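Local atomic coordinates of hypothetical protein (Pyrococcus furiosus, PDB entry 2FZF), a protein that is of unknown function but has the fold of a rubrerythrin-like member of the ferritin superfamily, consistent with a diiron-type four-helix bundle protein. Residues 70-75 with 134-139; 94-99 with 107-112; 59-64 with 148-153; 14-19 with 124-129. All coordinates share one frame; numbering follows the deposited sequence.

Interaction 1: 70-75 with 134-139; sequences RKLYSQ and EEKKRL
Leu72 and Lys136 make the close part of this contact, lying on helix 63-76 and helix 134-164 at a point where their CA atoms are 7.7 Å apart. The CD2 methyl of Leu72 meets the aliphatic stem of Lys136 at CG, 4.1 Å away, and the two side chains cross at a slant. Both residues are buried. The lysine places CG beside its own backbone N (chi1 -80°), and the bend at chi2 (51°) lays CG against the leucine and sends the ammonium end toward Gln75. The two helices are antiparallel neighbours in the ferritin-like four-helix bundle, and this contact lies near one of its ends, where helix 134-164 starts and helix 63-76 finishes. Gln75, exposed one turn along from Leu72, marks the looser, solvent side. Its extended chain brings OE1 to 4.2 Å from Lys136 CE and NE2 to 4.1 Å from Lys136 NZ, and no hydrogen bond joins them: OE1 faces a carbon, and the two nitrogens, both donors, stand too far apart. The charge of Lys136 is met by its chain neighbours instead: NZ lies 3.3 Å from Glu135 OE2, and Glu133, just ahead of the helix, gives it a second salt bridge. A second cluster of charges lies beyond this one, where Glu134 reaches Lys137 and Arg138 in long ion pairs, with 3.6 Å between Arg138 NH2 and Glu134 OE2. NH1 of Arg138 pairs with Glu165 of the second subunit.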
# COMPACT_ATOMS: atom_id res chain seq x y z
N ARG A 70 -14.57 4.11 16.30
CA ARG A 70 -15.75 4.28 17.15
C ARG A 70 -15.60 3.42 18.39
O ARG A 70 -16.10 3.76 19.47
CB ARG A 70 -17.03 3.88 16.38
CG ARG A 70 -17.09 4.47 14.97
CD ARG A 70 -18.47 4.87 14.47
NE ARG A 70 -19.05 6.00 15.20
CZ ARG A 70 -19.81 6.96 14.65
NH1 ARG A 70 -20.09 6.94 13.35
NH2 ARG A 70 -20.32 7.92 15.41
N LYS A 71 -14.88 2.31 18.24
CA LYS A 71 -14.65 1.43 19.36
C LYS A 71 -13.70 2.08 20.33
O LYS A 71 -13.93 2.07 21.54
CB LYS A 71 -14.07 0.09 18.90
CG LYS A 71 -13.80 -0.84 20.08
CD LYS A 71 -13.46 -2.25 19.67
CE LYS A 71 -13.10 -3.08 20.89
NZ LYS A 71 -12.80 -4.50 20.58
N LEU A 72 -12.61 2.64 19.80
CA LEU A 72 -11.63 3.29 20.64
C LEU A 72 -12.31 4.45 21.38
O LEU A 72 -12.24 4.53 22.60
CB LEU A 72 -10.46 3.81 19.79
CG LEU A 72 -9.07 3.99 20.45
CD1 LEU A 72 -8.15 4.68 19.48
CD2 LEU A 72 -9.18 4.81 21.71
N TYR A 73 -12.98 5.33 20.64
CA TYR A 73 -13.64 6.47 21.25
C TYR A 73 -14.56 6.02 22.37
O TYR A 73 -14.78 6.74 23.34
CB TYR A 73 -14.44 7.24 20.19
CG TYR A 73 -14.99 8.57 20.66
CD1 TYR A 73 -15.99 8.63 21.65
CD2 TYR A 73 -14.53 9.78 20.12
CE1 TYR A 73 -16.52 9.86 22.07
CE2 TYR A 73 -15.05 11.01 20.53
CZ TYR A 73 -16.05 11.04 21.51
OH TYR A 73 -16.59 12.23 21.90
N SER A 74 -15.09 4.82 22.24
CA SER A 74 -15.99 4.23 23.23
C SER A 74 -15.14 3.71 24.40
O SER A 74 -15.56 3.75 25.55
CB SER A 74 -16.78 3.10 22.57
OG SER A 74 -17.87 2.68 23.35
N GLN A 75 -13.93 3.24 24.08
CA GLN A 75 -13.01 2.73 25.09
C GLN A 75 -12.38 3.83 25.95
O GLN A 75 -12.09 3.60 27.12
CB GLN A 75 -11.89 1.91 24.43
CG GLN A 75 -12.35 0.59 23.80
CD GLN A 75 -11.25 -0.11 22.99
OE1 GLN A 75 -10.73 0.45 22.02
NE2 GLN A 75 -10.91 -1.33 23.39
N GLU A 134 0.05 1.44 25.39
CA GLU A 134 0.56 0.75 24.21
C GLU A 134 -0.47 0.15 23.26
O GLU A 134 -0.34 0.26 22.05
CB GLU A 134 1.57 -0.33 24.63
CG GLU A 134 2.89 0.22 25.18
CD GLU A 134 3.75 0.92 24.12
OE1 GLU A 134 4.82 1.45 24.48
OE2 GLU A 134 3.36 0.93 22.93
N GLU A 135 -1.50 -0.48 23.81
CA GLU A 135 -2.52 -1.07 22.95
C GLU A 135 -3.18 -0.01 22.06
O GLU A 135 -3.39 -0.24 20.87
CB GLU A 135 -3.57 -1.77 23.80
CG GLU A 135 -4.68 -2.36 22.98
CD GLU A 135 -5.74 -2.98 23.85
OE1 GLU A 135 -6.82 -3.33 23.31
OE2 GLU A 135 -5.50 -3.13 25.07
N LYS A 136 -3.50 1.14 22.63
CA LYS A 136 -4.13 2.23 21.88
C LYS A 136 -3.21 2.85 20.83
O LYS A 136 -3.66 3.21 19.74
CB LYS A 136 -4.63 3.32 22.85
CG LYS A 136 -5.97 2.99 23.53
CD LYS A 136 -5.93 1.60 24.16
CE LYS A 136 -7.32 1.03 24.40
NZ LYS A 136 -7.24 -0.33 25.02
N LYS A 137 -1.93 2.98 21.15
CA LYS A 137 -0.97 3.56 20.22
C LYS A 137 -0.68 2.57 19.10
O LYS A 137 -0.16 2.91 18.04
CB LYS A 137 0.33 3.95 20.96
CG LYS A 137 0.14 5.03 22.04
CD LYS A 137 1.46 5.61 22.57
CE LYS A 137 2.34 4.55 23.22
NZ LYS A 137 3.68 5.10 23.56
N ARG A 138 -1.04 1.32 19.35
CA ARG A 138 -0.82 0.28 18.36
C ARG A 138 -1.90 0.39 17.29
O ARG A 138 -1.64 0.14 16.11
CB ARG A 138 -0.86 -1.08 19.06
CG ARG A 138 0.11 -2.10 18.49
CD ARG A 138 0.46 -3.14 19.55
NE ARG A 138 1.47 -2.64 20.48
CZ ARG A 138 1.66 -3.12 21.71
NH1 ARG A 138 0.90 -4.12 22.17
NH2 ARG A 138 2.62 -2.61 22.47
N LEU A 139 -3.10 0.79 17.70
CA LEU A 139 -4.21 0.98 16.76
C LEU A 139 -3.89 2.16 15.85
O LEU A 139 -4.18 2.13 14.65
CB LEU A 139 -5.51 1.27 17.52
CG LEU A 139 -6.45 0.11 17.84
CD1 LEU A 139 -7.00 -0.45 16.54
CD2 LEU A 139 -5.70 -0.97 18.63

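Interaction 2: 94-99 with 107-112; sequences QPVARE and IDLIRW
Val96, in an irregular loop, faces Leu109 on helix 103-129 with their CA atoms 8.8 Å apart, so the backbones stay separate and only side chains bridge them. The loop belongs to the long connection from helix 63-76 to helix 103-129, the crossover that lets these two helices of the ferritin-like bundle run parallel. The side chains of Val96 and Leu109 lie alongside, pointing opposite ways, and their closest approach is between Val96 CG2 and Leu109 CD1, at 4.1 Å. With CG1 anti to its backbone N (chi1 -160°), Val96 has CG2 left to turn to the helix. Phe38 of helix 21-44 packs on both residues, so the pair forms part of a larger apolar patch where the loop lies over two helices. Nearby, Ala97 O accepts a hydrogen bond from Lys45 NZ. The second methyl of Leu109 serves the outer edge of the contact. Arg98, exposed to solvent, tucks its CG into the position flanked by both backbone N and C (chi1 55°), and its extended chain then carries the guanidinium to the leucine. Its group lies oblique to the methyl, with NH1 3.8 Å and NH2 4.0 Å from Leu109 CD2. This is van der Waals contact, and the carboxylate of Asp108, one residue back, is too far for pairing: its OD1 is 6.5 Å from Arg98 NH1. Asp108 instead pairs within its own helix, where Arg111 NH2 donates to OD2 over 2.9 Å, nearly in the guanidinium plane and from the anti side of the carboxylate.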
# COMPACT_ATOMS: atom_id res chain seq x y z
N GLN A 94 -15.23 14.79 -1.03
CA GLN A 94 -16.67 14.76 -1.21
C GLN A 94 -16.99 13.60 -2.15
O GLN A 94 -16.16 13.24 -2.99
CB GLN A 94 -17.16 16.09 -1.81
CG GLN A 94 -17.91 17.00 -0.82
CD GLN A 94 -17.15 17.25 0.47
OE1 GLN A 94 -15.97 17.63 0.46
NE2 GLN A 94 -17.82 17.04 1.60
N PRO A 95 -18.19 12.99 -2.01
CA PRO A 95 -18.56 11.87 -2.89
C PRO A 95 -18.66 12.29 -4.36
O PRO A 95 -19.20 13.35 -4.67
CB PRO A 95 -19.88 11.39 -2.29
CG PRO A 95 -20.43 12.61 -1.62
CD PRO A 95 -19.23 13.25 -1.00
N VAL A 96 -18.12 11.47 -5.25
CA VAL A 96 -18.14 11.79 -6.68
C VAL A 96 -19.47 11.39 -7.30
O VAL A 96 -19.79 10.20 -7.39
CB VAL A 96 -17.01 11.07 -7.44
CG1 VAL A 96 -16.76 11.76 -8.77
CG2 VAL A 96 -15.76 11.01 -6.58
N ALA A 97 -20.24 12.38 -7.73
CA ALA A 97 -21.54 12.12 -8.33
C ALA A 97 -21.59 12.38 -9.84
O ALA A 97 -22.41 11.80 -10.55
CB ALA A 97 -22.61 12.94 -7.62
N ARG A 98 -20.70 13.25 -10.33
CA ARG A 98 -20.62 13.60 -11.75
C ARG A 98 -20.00 12.50 -12.62
O ARG A 98 -19.45 11.52 -12.11
CB ARG A 98 -19.82 14.89 -11.95
CG ARG A 98 -18.41 14.90 -11.34
CD ARG A 98 -17.72 16.23 -11.62
NE ARG A 98 -16.71 16.61 -10.62
CZ ARG A 98 -15.40 16.39 -10.71
NH1 ARG A 98 -14.59 16.79 -9.73
NH2 ARG A 98 -14.89 15.78 -11.77
N GLU A 99 -20.09 12.66 -13.93
CA GLU A 99 -19.52 11.66 -14.83
C GLU A 99 -18.13 12.10 -15.28
O GLU A 99 -17.90 13.26 -15.63
CB GLU A 99 -20.45 11.47 -16.04
CG GLU A 99 -21.91 11.18 -15.65
CD GLU A 99 -22.82 10.90 -16.85
OE1 GLU A 99 -22.82 11.72 -17.80
OE2 GLU A 99 -23.53 9.87 -16.83
N ILE A 107 -7.39 11.81 -13.06
CA ILE A 107 -6.10 12.22 -12.51
C ILE A 107 -6.26 13.08 -11.26
O ILE A 107 -5.66 12.81 -10.23
CB ILE A 107 -5.28 13.04 -13.52
CG1 ILE A 107 -5.07 12.22 -14.80
CG2 ILE A 107 -3.94 13.45 -12.90
CD1 ILE A 107 -4.27 10.94 -14.61
N ASP A 108 -7.08 14.12 -11.37
CA ASP A 108 -7.34 15.03 -10.28
C ASP A 108 -7.81 14.28 -9.04
O ASP A 108 -7.18 14.37 -7.98
CB ASP A 108 -8.41 16.05 -10.70
CG ASP A 108 -7.91 17.05 -11.78
OD1 ASP A 108 -8.74 17.82 -12.30
OD2 ASP A 108 -6.70 17.06 -12.07
N LEU A 109 -8.90 13.53 -9.18
CA LEU A 109 -9.48 12.75 -8.09
C LEU A 109 -8.51 11.75 -7.44
O LEU A 109 -8.59 11.50 -6.23
CB LEU A 109 -10.73 12.01 -8.59
CG LEU A 109 -12.15 12.61 -8.48
CD1 LEU A 109 -12.31 13.12 -7.07
CD2 LEU A 109 -12.37 13.72 -9.47
N ILE A 110 -7.61 11.15 -8.22
CA ILE A 110 -6.66 10.22 -7.62
C ILE A 110 -5.58 11.03 -6.90
O ILE A 110 -5.09 10.63 -5.86
CB ILE A 110 -5.96 9.29 -8.66
CG1 ILE A 110 -6.97 8.38 -9.37
CG2 ILE A 110 -4.93 8.41 -7.96
CD1 ILE A 110 -7.64 7.35 -8.49
N ARG A 111 -5.24 12.19 -7.45
CA ARG A 111 -4.20 13.04 -6.86
C ARG A 111 -4.64 13.54 -5.48
O ARG A 111 -3.84 13.53 -4.55
CB ARG A 111 -3.92 14.22 -7.79
CG ARG A 111 -2.48 14.75 -7.72
CD ARG A 111 -2.26 15.86 -8.71
NE ARG A 111 -3.28 16.90 -8.56
CZ ARG A 111 -4.19 17.20 -9.48
NH1 ARG A 111 -5.08 18.15 -9.25
NH2 ARG A 111 -4.19 16.57 -10.65
N TRP A 112 -5.90 13.95 -5.37
CA TRP A 112 -6.48 14.42 -4.11
C TRP A 112 -6.62 13.29 -3.10
O TRP A 112 -6.51 13.49 -1.90
CB TRP A 112 -7.86 15.05 -4.33
CG TRP A 112 -7.80 16.51 -4.69
CD1 TRP A 112 -8.02 17.08 -5.92
CD2 TRP A 112 -7.39 17.58 -3.82
NE1 TRP A 112 -7.75 18.43 -5.87
CE2 TRP A 112 -7.37 18.76 -4.59
CE3 TRP A 112 -7.03 17.65 -2.46
CZ2 TRP A 112 -7.00 20.00 -4.06
CZ3 TRP A 112 -6.66 18.89 -1.92
CH2 TRP A 112 -6.65 20.04 -2.72

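Interaction 3: 59-64 with 148-153; sequences AEEEKK and RGHYYT
Directly before His150, whose ring reaches over to Glu61 and Glu62, the carbonyl oxygen Gly149 O is gripped twice by Thr153: the amide N and the hydroxyl OG1, each 3.0 Å away, approach it from opposite faces of its plane. The imidazole leaves this helix with CG beside its backbone N (chi1 -63°) and enters the angle between the two glutamates. Glu61 crosses it at about a right angle, its CB 3.8 Å from His150 CE1. Glu62 comes from the opposite direction, its OE2 3.4 Å from His150 CD2 and its carboxylate plane about 10° from that of the ring; the meeting is oblique, without a hydrogen bond. The chain kinks here between helices 51-61 and 63-76, and Glu32, Glu117 and Glu147 crowd round Glu62. Such a cluster of carboxylates and histidine inside a four-helix bundle is consistent with the diiron site of rubrerythrin-like proteins. With an alanine in place of His150, CB of Glu61 and the Glu62 side chain would probably face a gap, leaving the Glu62 carboxylate freer to turn. Lys64 folds back on Glu61: its NZ donates to Glu61 O at 3.2 Å and forms a salt bridge with Glu61 OE2.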
# COMPACT_ATOMS: atom_id res chain seq x y z
N ALA A 59 -11.30 0.74 -1.02
CA ALA A 59 -12.51 1.18 -0.33
C ALA A 59 -12.91 0.20 0.78
O ALA A 59 -13.34 0.60 1.86
CB ALA A 59 -13.66 1.34 -1.32
N GLU A 60 -12.78 -1.09 0.47
CA GLU A 60 -13.12 -2.16 1.40
C GLU A 60 -12.19 -2.14 2.60
O GLU A 60 -12.63 -2.17 3.75
CB GLU A 60 -13.03 -3.52 0.69
CG GLU A 60 -13.97 -3.63 -0.50
CD GLU A 60 -14.07 -5.03 -1.07
OE1 GLU A 60 -14.46 -5.96 -0.31
OE2 GLU A 60 -13.77 -5.21 -2.28
N GLU A 61 -10.90 -2.09 2.30
CA GLU A 61 -9.88 -2.05 3.34
C GLU A 61 -10.18 -0.98 4.38
O GLU A 61 -10.09 -1.24 5.58
CB GLU A 61 -8.52 -1.76 2.69
CG GLU A 61 -7.76 -3.00 2.27
CD GLU A 61 -7.16 -3.72 3.46
OE1 GLU A 61 -6.34 -4.65 3.25
OE2 GLU A 61 -7.51 -3.35 4.61
N GLU A 62 -10.56 0.22 3.94
CA GLU A 62 -10.84 1.30 4.86
C GLU A 62 -12.24 1.31 5.44
O GLU A 62 -12.62 2.27 6.10
CB GLU A 62 -10.57 2.66 4.19
CG GLU A 62 -9.08 2.92 3.91
CD GLU A 62 -8.78 4.35 3.49
OE1 GLU A 62 -9.17 5.30 4.22
OE2 GLU A 62 -8.15 4.52 2.43
N LYS A 63 -13.02 0.26 5.19
CA LYS A 63 -14.39 0.21 5.72
C LYS A 63 -14.38 -0.06 7.21
O LYS A 63 -15.20 0.47 7.96
CB LYS A 63 -15.21 -0.88 5.02
CG LYS A 63 -15.66 -0.53 3.61
CD LYS A 63 -16.19 -1.76 2.85
CE LYS A 63 -16.40 -1.44 1.36
NZ LYS A 63 -16.48 -2.65 0.49
N LYS A 64 -13.42 -0.87 7.64
CA LYS A 64 -13.30 -1.22 9.04
C LYS A 64 -12.68 -0.12 9.89
O LYS A 64 -12.69 -0.21 11.11
CB LYS A 64 -12.46 -2.49 9.18
CG LYS A 64 -11.02 -2.31 8.75
CD LYS A 64 -10.19 -3.54 9.01
CE LYS A 64 -8.72 -3.16 9.13
NZ LYS A 64 -8.22 -2.35 7.97
N ARG A 148 -0.60 4.93 5.05
CA ARG A 148 0.67 5.18 4.38
C ARG A 148 0.73 4.25 3.15
O ARG A 148 1.18 4.66 2.09
CB ARG A 148 1.81 4.88 5.35
CG ARG A 148 3.20 5.28 4.90
CD ARG A 148 3.40 6.79 4.87
NE ARG A 148 4.78 7.11 4.51
CZ ARG A 148 5.84 6.85 5.28
NH1 ARG A 148 5.67 6.27 6.47
NH2 ARG A 148 7.07 7.14 4.86
N GLY A 149 0.27 3.01 3.32
CA GLY A 149 0.26 2.05 2.23
C GLY A 149 -0.71 2.41 1.12
O GLY A 149 -0.42 2.21 -0.06
N HIS A 150 -1.88 2.93 1.50
CA HIS A 150 -2.89 3.33 0.51
C HIS A 150 -2.34 4.51 -0.29
O HIS A 150 -2.62 4.66 -1.47
CB HIS A 150 -4.20 3.70 1.21
CG HIS A 150 -4.84 2.57 1.96
ND1 HIS A 150 -4.88 1.28 1.47
CD2 HIS A 150 -5.50 2.54 3.14
CE1 HIS A 150 -5.53 0.50 2.32
NE2 HIS A 150 -5.91 1.24 3.35
N TYR A 151 -1.53 5.34 0.37
CA TYR A 151 -0.91 6.50 -0.25
C TYR A 151 0.02 6.08 -1.39
O TYR A 151 -0.03 6.63 -2.49
CB TYR A 151 -0.11 7.31 0.77
CG TYR A 151 0.80 8.34 0.14
CD1 TYR A 151 0.28 9.46 -0.52
CD2 TYR A 151 2.19 8.18 0.16
CE1 TYR A 151 1.11 10.39 -1.16
CE2 TYR A 151 3.04 9.10 -0.48
CZ TYR A 151 2.49 10.20 -1.13
OH TYR A 151 3.31 11.11 -1.76
N TYR A 152 0.87 5.09 -1.13
CA TYR A 152 1.80 4.63 -2.16
C TYR A 152 1.07 3.90 -3.29
O TYR A 152 1.38 4.09 -4.47
CB TYR A 152 2.88 3.73 -1.54
CG TYR A 152 3.97 4.52 -0.82
CD1 TYR A 152 4.78 5.42 -1.52
CD2 TYR A 152 4.18 4.38 0.55
CE1 TYR A 152 5.77 6.17 -0.87
CE2 TYR A 152 5.16 5.13 1.22
CZ TYR A 152 5.95 6.02 0.50
OH TYR A 152 6.92 6.74 1.14
N THR A 153 0.07 3.09 -2.93
CA THR A 153 -0.69 2.39 -3.94
C THR A 153 -1.33 3.44 -4.85
O THR A 153 -1.27 3.33 -6.07
CB THR A 153 -1.81 1.51 -3.32
OG1 THR A 153 -1.24 0.59 -2.39
CG2 THR A 153 -2.56 0.73 -4.39

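Interaction 4: 14-19 with 124-129; sequences EKMADF and YLKLEE
Met16 lays its thioether end on Lys126 and Leu127, joining the loop ahead of helix 21-44 to helix 103-129 of the ferritin-like bundle. The two partners are met differently. Met16 and Lys126 run antiparallel, side by side, so that SD and CE both lie along the lysine stem: Met16 SD is 3.9 Å and CE 3.7 Å from Lys126 CG. Leu127, by contrast, is crossed at about a right angle, and only the terminal methyl of the methionine touches it, at CD1. A bend at chi3 (74°) after an extended chi2 turns CE off the line of the chain and allows one residue to serve both neighbours. Lys126 contributes by its carbons alone: CG stands anti to the backbone N (chi1 171°), and the bend at the next torsion carries the chain alongside the methionine toward the loop. Leu24 of helix 21-44 packs on both Met16 and Leu127, and Ile89 from the long connecting loop also touches Met16, so this is an apolar junction of two loops and two helices. Cut back to an alanine, Met16 would probably leave a gap beside Leu127 CD1 and take the cover from the stem of Lys126. On another side of helix 103-129, Tyr124 points away from the loop and its OH hydrogen-bonds to Glu32. The loop itself is held in shape by a type I beta turn from Met16 to Phe19, closed by Phe19 N donating to Met16 O over 3.1 Å.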
# COMPACT_ATOMS: atom_id res chain seq x y z
N GLU A 14 -0.28 20.69 11.55
CA GLU A 14 0.37 21.47 12.60
C GLU A 14 -0.61 21.96 13.65
O GLU A 14 -0.33 21.92 14.85
CB GLU A 14 1.10 22.67 11.97
CG GLU A 14 2.11 23.32 12.91
CD GLU A 14 3.32 22.43 13.19
OE1 GLU A 14 3.14 21.19 13.28
OE2 GLU A 14 4.44 22.98 13.35
N LYS A 15 -1.77 22.42 13.21
CA LYS A 15 -2.75 22.92 14.16
C LYS A 15 -3.68 21.86 14.70
O LYS A 15 -4.89 22.07 14.80
CB LYS A 15 -3.55 24.06 13.54
CG LYS A 15 -4.50 23.63 12.47
CD LYS A 15 -5.27 24.83 11.97
CE LYS A 15 -6.01 25.56 13.11
NZ LYS A 15 -7.04 24.73 13.83
N MET A 16 -3.12 20.70 15.05
CA MET A 16 -3.90 19.62 15.62
C MET A 16 -4.00 19.92 17.11
O MET A 16 -4.94 19.49 17.79
CB MET A 16 -3.22 18.27 15.42
CG MET A 16 -3.72 17.44 14.23
SD MET A 16 -2.85 15.84 14.06
CE MET A 16 -3.55 14.90 15.40
N ALA A 17 -3.04 20.68 17.63
CA ALA A 17 -3.04 21.00 19.05
C ALA A 17 -4.20 21.89 19.47
O ALA A 17 -4.47 22.03 20.66
CB ALA A 17 -1.72 21.64 19.45
N ASP A 18 -4.89 22.47 18.50
CA ASP A 18 -6.04 23.33 18.81
C ASP A 18 -7.27 22.54 19.22
O ASP A 18 -8.30 23.13 19.54
CB ASP A 18 -6.40 24.20 17.60
CG ASP A 18 -5.56 25.47 17.52
OD1 ASP A 18 -5.58 26.25 18.50
OD2 ASP A 18 -4.89 25.70 16.48
N PHE A 19 -7.16 21.20 19.20
CA PHE A 19 -8.28 20.33 19.55
C PHE A 19 -7.93 19.25 20.57
O PHE A 19 -6.76 18.92 20.75
CB PHE A 19 -8.85 19.64 18.30
CG PHE A 19 -9.17 20.58 17.18
CD1 PHE A 19 -8.15 21.08 16.37
CD2 PHE A 19 -10.47 20.98 16.94
CE1 PHE A 19 -8.44 21.98 15.35
CE2 PHE A 19 -10.78 21.89 15.92
CZ PHE A 19 -9.76 22.39 15.13
N TYR A 124 -2.62 10.00 12.02
CA TYR A 124 -2.59 8.87 12.93
C TYR A 124 -1.23 8.64 13.58
O TYR A 124 -1.11 7.91 14.57
CB TYR A 124 -3.01 7.61 12.20
CG TYR A 124 -4.45 7.61 11.80
CD1 TYR A 124 -5.45 7.88 12.74
CD2 TYR A 124 -4.83 7.29 10.50
CE1 TYR A 124 -6.80 7.82 12.39
CE2 TYR A 124 -6.16 7.23 10.15
CZ TYR A 124 -7.15 7.49 11.09
OH TYR A 124 -8.47 7.38 10.75
N LEU A 125 -0.21 9.26 13.00
CA LEU A 125 1.15 9.17 13.52
C LEU A 125 1.24 10.06 14.74
O LEU A 125 1.86 9.70 15.74
CB LEU A 125 2.15 9.66 12.48
CG LEU A 125 2.88 8.56 11.71
CD1 LEU A 125 3.77 9.17 10.62
CD2 LEU A 125 3.69 7.73 12.69
N LYS A 126 0.62 11.24 14.64
CA LYS A 126 0.62 12.19 15.74
C LYS A 126 -0.30 11.69 16.84
O LYS A 126 0.08 11.64 18.01
CB LYS A 126 0.17 13.58 15.26
CG LYS A 126 -0.06 14.58 16.42
CD LYS A 126 1.14 14.67 17.40
CE LYS A 126 0.77 15.38 18.71
NZ LYS A 126 0.26 16.78 18.49
N LEU A 127 -1.52 11.33 16.46
CA LEU A 127 -2.51 10.84 17.42
C LEU A 127 -1.90 9.69 18.21
O LEU A 127 -2.26 9.45 19.36
CB LEU A 127 -3.77 10.37 16.69
CG LEU A 127 -5.11 10.90 17.21
CD1 LEU A 127 -5.10 12.41 17.21
CD2 LEU A 127 -6.24 10.38 16.34
N GLU A 128 -0.98 8.98 17.57
CA GLU A 128 -0.32 7.86 18.22
C GLU A 128 0.48 8.32 19.42
O GLU A 128 0.49 7.67 20.47
CB GLU A 128 0.62 7.15 17.26
CG GLU A 128 1.55 6.20 17.98
CD GLU A 128 2.49 5.50 17.05
OE1 GLU A 128 3.15 6.19 16.24
OE2 GLU A 128 2.57 4.25 17.13
N GLU A 129 1.17 9.44 19.25
CA GLU A 129 1.99 10.00 20.31
C GLU A 129 1.15 10.83 21.27
O GLU A 129 1.46 10.89 22.46
CB GLU A 129 3.10 10.87 19.71
CG GLU A 129 3.96 10.17 18.65
CD GLU A 129 4.66 8.91 19.15
OE1 GLU A 129 5.49 8.35 18.39
OE2 GLU A 129 4.40 8.47 20.30

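How the interactions relate
Interactions 1 and 3 both reach helix 134-164, the former from helix 63-76, the latter from the break between helix 51-61 and helix 63-76; both touch the second subunit. Interaction 3 is nearest the chain's centre and brings together a histidine and carboxylates, whereas interaction 1, towards one end of the bundle, sets a leucine against a lysine stem beside surface ion pairs. Interactions 2 and 4, their centres 27 Å apart, each fasten a loop to helix 103-129, mainly by apolar contacts with an arginine or a lysine stem at the edge; interaction 2 is the more exposed. Interactions 1 and 4 touch through Lys137 and Glu128. Glu32, close to Glu62 of interaction 3, also bonds Tyr124 of interaction 4.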